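PDB 5FLW: Exo-beta-1,3-galactanase, which probably releases galactose from the non-reducing ends of beta-1,3-galactan chains as an exo-acting glycoside hydrolase. Local coordinates for residues D3-H11 and W294-T302. Numbering follows the deposited sequence.
Sequences DRFGAFLPH and WSDTYEGTT
Arg-4 runs fully extended, CG anti to the backbone N (chi1 -171°), while Glu-299 leaves its backbone with CG between N and the carbonyl carbon (chi1 73°) and then straightens, so that carboxylate and guanidinium meet side-on. NE of Arg-4 gives a nearly straight bond of 3.0 Å to OE2 of Glu-299, arriving from above the carboxylate plane, and NH2 meets OE1 on the syn side, tilted out of the carboxylate plane; the two planes are turned 50° apart. The Phe-8 ring lies against a face of the guanidinium, with NE of Arg-4 over its centre, and CB of Phe-8 touches OE1 of Glu-299. Water 1 donates to both OE2 of Glu-299 and O of Phe-5, tying the salt bridge to the backbone. With a methionine in place of Arg-4, the Glu-299 carboxylate would probably lose its charged mate and be freer to turn away from Phe-8.

At the base of the Glu-299 side chain the backbones join through a single bridge: Glu-299 N donates to Phe-5 O (3.0 Å) and Ala-7 N to Glu-299 O (2.9 Å). Gly-6 lets the chains close up, since a CB there would clash with Glu-299 O. Beyond it, CB of Phe-5 sits over the Tyr-298 ring, 3.6 Å from its centroid, in a CH-pi contact, and CH2 of Trp-294 reaches CA of Gly-6 at 3.7 Å. Gly-6 and Phe-8 also bond to strand 278-286 through Gln-280 and Ile-278. Bridged to the loop 294-302 as well, the N-terminal segment is fastened at the surface to the last blade of the five-bladed beta-propeller typical of family 43.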
# COMPACT_ATOMS: atom_id res chain seq x y z
N ASP A 3 -12.50 -10.42 15.83
CA ASP A 3 -11.97 -9.49 14.81
C ASP A 3 -12.67 -8.16 14.89
O ASP A 3 -13.77 -8.06 15.41
CB ASP A 3 -12.21 -10.05 13.42
CG ASP A 3 -11.58 -11.40 13.22
OD1 ASP A 3 -10.38 -11.55 13.51
OD2 ASP A 3 -12.32 -12.34 12.82
N ARG A 4 -12.07 -7.15 14.28
CA ARG A 4 -12.67 -5.82 14.23
C ARG A 4 -12.86 -5.48 12.76
O ARG A 4 -11.89 -5.22 12.04
CB ARG A 4 -11.82 -4.76 14.94
CG ARG A 4 -12.58 -3.45 15.06
CD ARG A 4 -11.75 -2.29 15.59
NE ARG A 4 -12.60 -1.12 15.83
CZ ARG A 4 -12.16 0.08 16.19
NH1 ARG A 4 -10.86 0.32 16.35
NH2 ARG A 4 -13.05 1.07 16.38
N PHE A 5 -14.11 -5.52 12.29
CA PHE A 5 -14.43 -5.26 10.90
C PHE A 5 -15.41 -4.11 10.77
O PHE A 5 -16.28 -3.90 11.62
CB PHE A 5 -15.05 -6.48 10.22
CG PHE A 5 -14.14 -7.68 10.16
CD1 PHE A 5 -12.79 -7.53 9.82
CD2 PHE A 5 -14.66 -8.95 10.43
CE1 PHE A 5 -11.93 -8.64 9.76
CE2 PHE A 5 -13.85 -10.08 10.36
CZ PHE A 5 -12.46 -9.93 10.03
N GLY A 6 -15.27 -3.37 9.66
CA GLY A 6 -16.14 -2.26 9.32
C GLY A 6 -15.34 -1.01 9.01
O GLY A 6 -14.18 -1.09 8.58
N ALA A 7 -15.96 0.15 9.23
CA ALA A 7 -15.35 1.45 9.01
C ALA A 7 -15.17 2.12 10.37
O ALA A 7 -16.11 2.17 11.18
CB ALA A 7 -16.26 2.31 8.12
N PHE A 8 -13.95 2.60 10.65
CA PHE A 8 -13.67 3.17 11.96
C PHE A 8 -12.36 3.94 11.91
O PHE A 8 -11.53 3.76 11.00
CB PHE A 8 -13.60 2.10 13.07
CG PHE A 8 -12.69 0.95 12.75
CD1 PHE A 8 -11.32 1.03 13.01
CD2 PHE A 8 -13.19 -0.22 12.16
CE1 PHE A 8 -10.47 -0.04 12.71
CE2 PHE A 8 -12.34 -1.30 11.84
CZ PHE A 8 -10.98 -1.21 12.12
N LEU A 9 -12.20 4.80 12.92
CA LEU A 9 -10.94 5.52 13.10
C LEU A 9 -10.12 4.78 14.15
O LEU A 9 -10.51 4.74 15.33
CB LEU A 9 -11.21 6.96 13.54
CG LEU A 9 -9.94 7.81 13.70
CD1 LEU A 9 -9.20 7.94 12.37
CD2 LEU A 9 -10.26 9.17 14.35
N PRO A 10 -9.00 4.15 13.78
CA PRO A 10 -8.22 3.38 14.75
C PRO A 10 -7.44 4.28 15.70
O PRO A 10 -7.09 5.42 15.39
CB PRO A 10 -7.27 2.55 13.88
CG PRO A 10 -7.09 3.39 12.62
CD PRO A 10 -8.42 4.10 12.41
N HIS A 11 -7.15 3.71 16.88
CA HIS A 11 -6.34 4.31 17.93
C HIS A 11 -5.25 3.33 18.34
O HIS A 11 -5.39 2.11 18.17
CB HIS A 11 -7.19 4.70 19.18
CG HIS A 11 -8.20 5.77 18.87
ND1 HIS A 11 -9.39 5.49 18.22
CD2 HIS A 11 -8.16 7.12 19.03
CE1 HIS A 11 -10.05 6.62 18.01
NE2 HIS A 11 -9.33 7.62 18.50
N TRP A 294 -20.03 -6.68 2.69
CA TRP A 294 -20.34 -6.13 4.01
C TRP A 294 -21.22 -7.11 4.79
O TRP A 294 -21.94 -7.93 4.23
CB TRP A 294 -21.08 -4.80 3.86
CG TRP A 294 -21.15 -3.96 5.08
CD1 TRP A 294 -22.16 -3.91 5.99
CD2 TRP A 294 -20.14 -3.03 5.54
NE1 TRP A 294 -21.87 -2.99 6.98
CE2 TRP A 294 -20.63 -2.45 6.74
CE3 TRP A 294 -18.88 -2.64 5.06
CZ2 TRP A 294 -19.91 -1.49 7.46
CZ3 TRP A 294 -18.16 -1.68 5.77
CH2 TRP A 294 -18.68 -1.11 6.96
N SER A 295 -21.17 -6.99 6.12
CA SER A 295 -22.06 -7.72 7.02
C SER A 295 -22.67 -6.74 8.02
O SER A 295 -22.02 -5.79 8.45
CB SER A 295 -21.24 -8.78 7.78
OG SER A 295 -21.98 -9.24 8.89
N ASP A 296 -23.93 -7.01 8.38
CA ASP A 296 -24.68 -6.19 9.33
C ASP A 296 -23.96 -5.99 10.65
O ASP A 296 -24.23 -5.02 11.37
CB ASP A 296 -25.97 -6.92 9.72
CG ASP A 296 -26.99 -6.86 8.65
OD1 ASP A 296 -26.82 -6.01 7.74
OD2 ASP A 296 -27.96 -7.65 8.71
N THR A 297 -23.17 -6.99 11.06
CA THR A 297 -22.46 -6.94 12.33
C THR A 297 -21.26 -6.00 12.32
O THR A 297 -20.71 -5.70 13.39
CB THR A 297 -22.01 -8.35 12.72
OG1 THR A 297 -21.04 -8.80 11.76
CG2 THR A 297 -23.21 -9.28 12.73
N TYR A 298 -20.81 -5.55 11.16
CA TYR A 298 -19.65 -4.66 11.10
C TYR A 298 -19.99 -3.29 11.68
O TYR A 298 -21.14 -2.84 11.67
CB TYR A 298 -19.19 -4.53 9.65
CG TYR A 298 -18.66 -5.81 9.03
CD1 TYR A 298 -18.56 -6.98 9.77
CD2 TYR A 298 -18.24 -5.83 7.70
CE1 TYR A 298 -18.08 -8.15 9.21
CE2 TYR A 298 -17.73 -6.99 7.12
CZ TYR A 298 -17.65 -8.15 7.89
OH TYR A 298 -17.16 -9.32 7.32
N GLU A 299 -18.96 -2.60 12.17
CA GLU A 299 -19.16 -1.25 12.71
C GLU A 299 -19.04 -0.19 11.62
O GLU A 299 -18.52 -0.43 10.52
CB GLU A 299 -18.22 -0.99 13.88
CG GLU A 299 -16.80 -0.79 13.50
CD GLU A 299 -15.94 -0.65 14.75
OE1 GLU A 299 -15.79 0.48 15.24
OE2 GLU A 299 -15.44 -1.68 15.26
N GLY A 300 -19.53 1.00 11.93
CA GLY A 300 -19.55 2.08 10.95
C GLY A 300 -20.59 1.81 9.87
O GLY A 300 -21.41 0.90 9.97
N THR A 301 -20.53 2.60 8.79
CA THR A 301 -21.54 2.55 7.73
C THR A 301 -20.87 2.32 6.39
O THR A 301 -19.70 2.65 6.18
CB THR A 301 -22.38 3.84 7.68
OG1 THR A 301 -21.51 4.98 7.65
CG2 THR A 301 -23.28 3.94 8.91
N THR A 302 -21.65 1.71 5.47
CA THR A 302 -21.16 1.38 4.13
C THR A 302 -20.83 2.62 3.31
O THR A 302 -20.08 2.53 2.32
CB THR A 302 -22.18 0.51 3.40
OG1 THR A 302 -23.41 1.22 3.31
CG2 THR A 302 -22.44 -0.76 4.20
O HOH W 1 -16.24 -4.34 14.44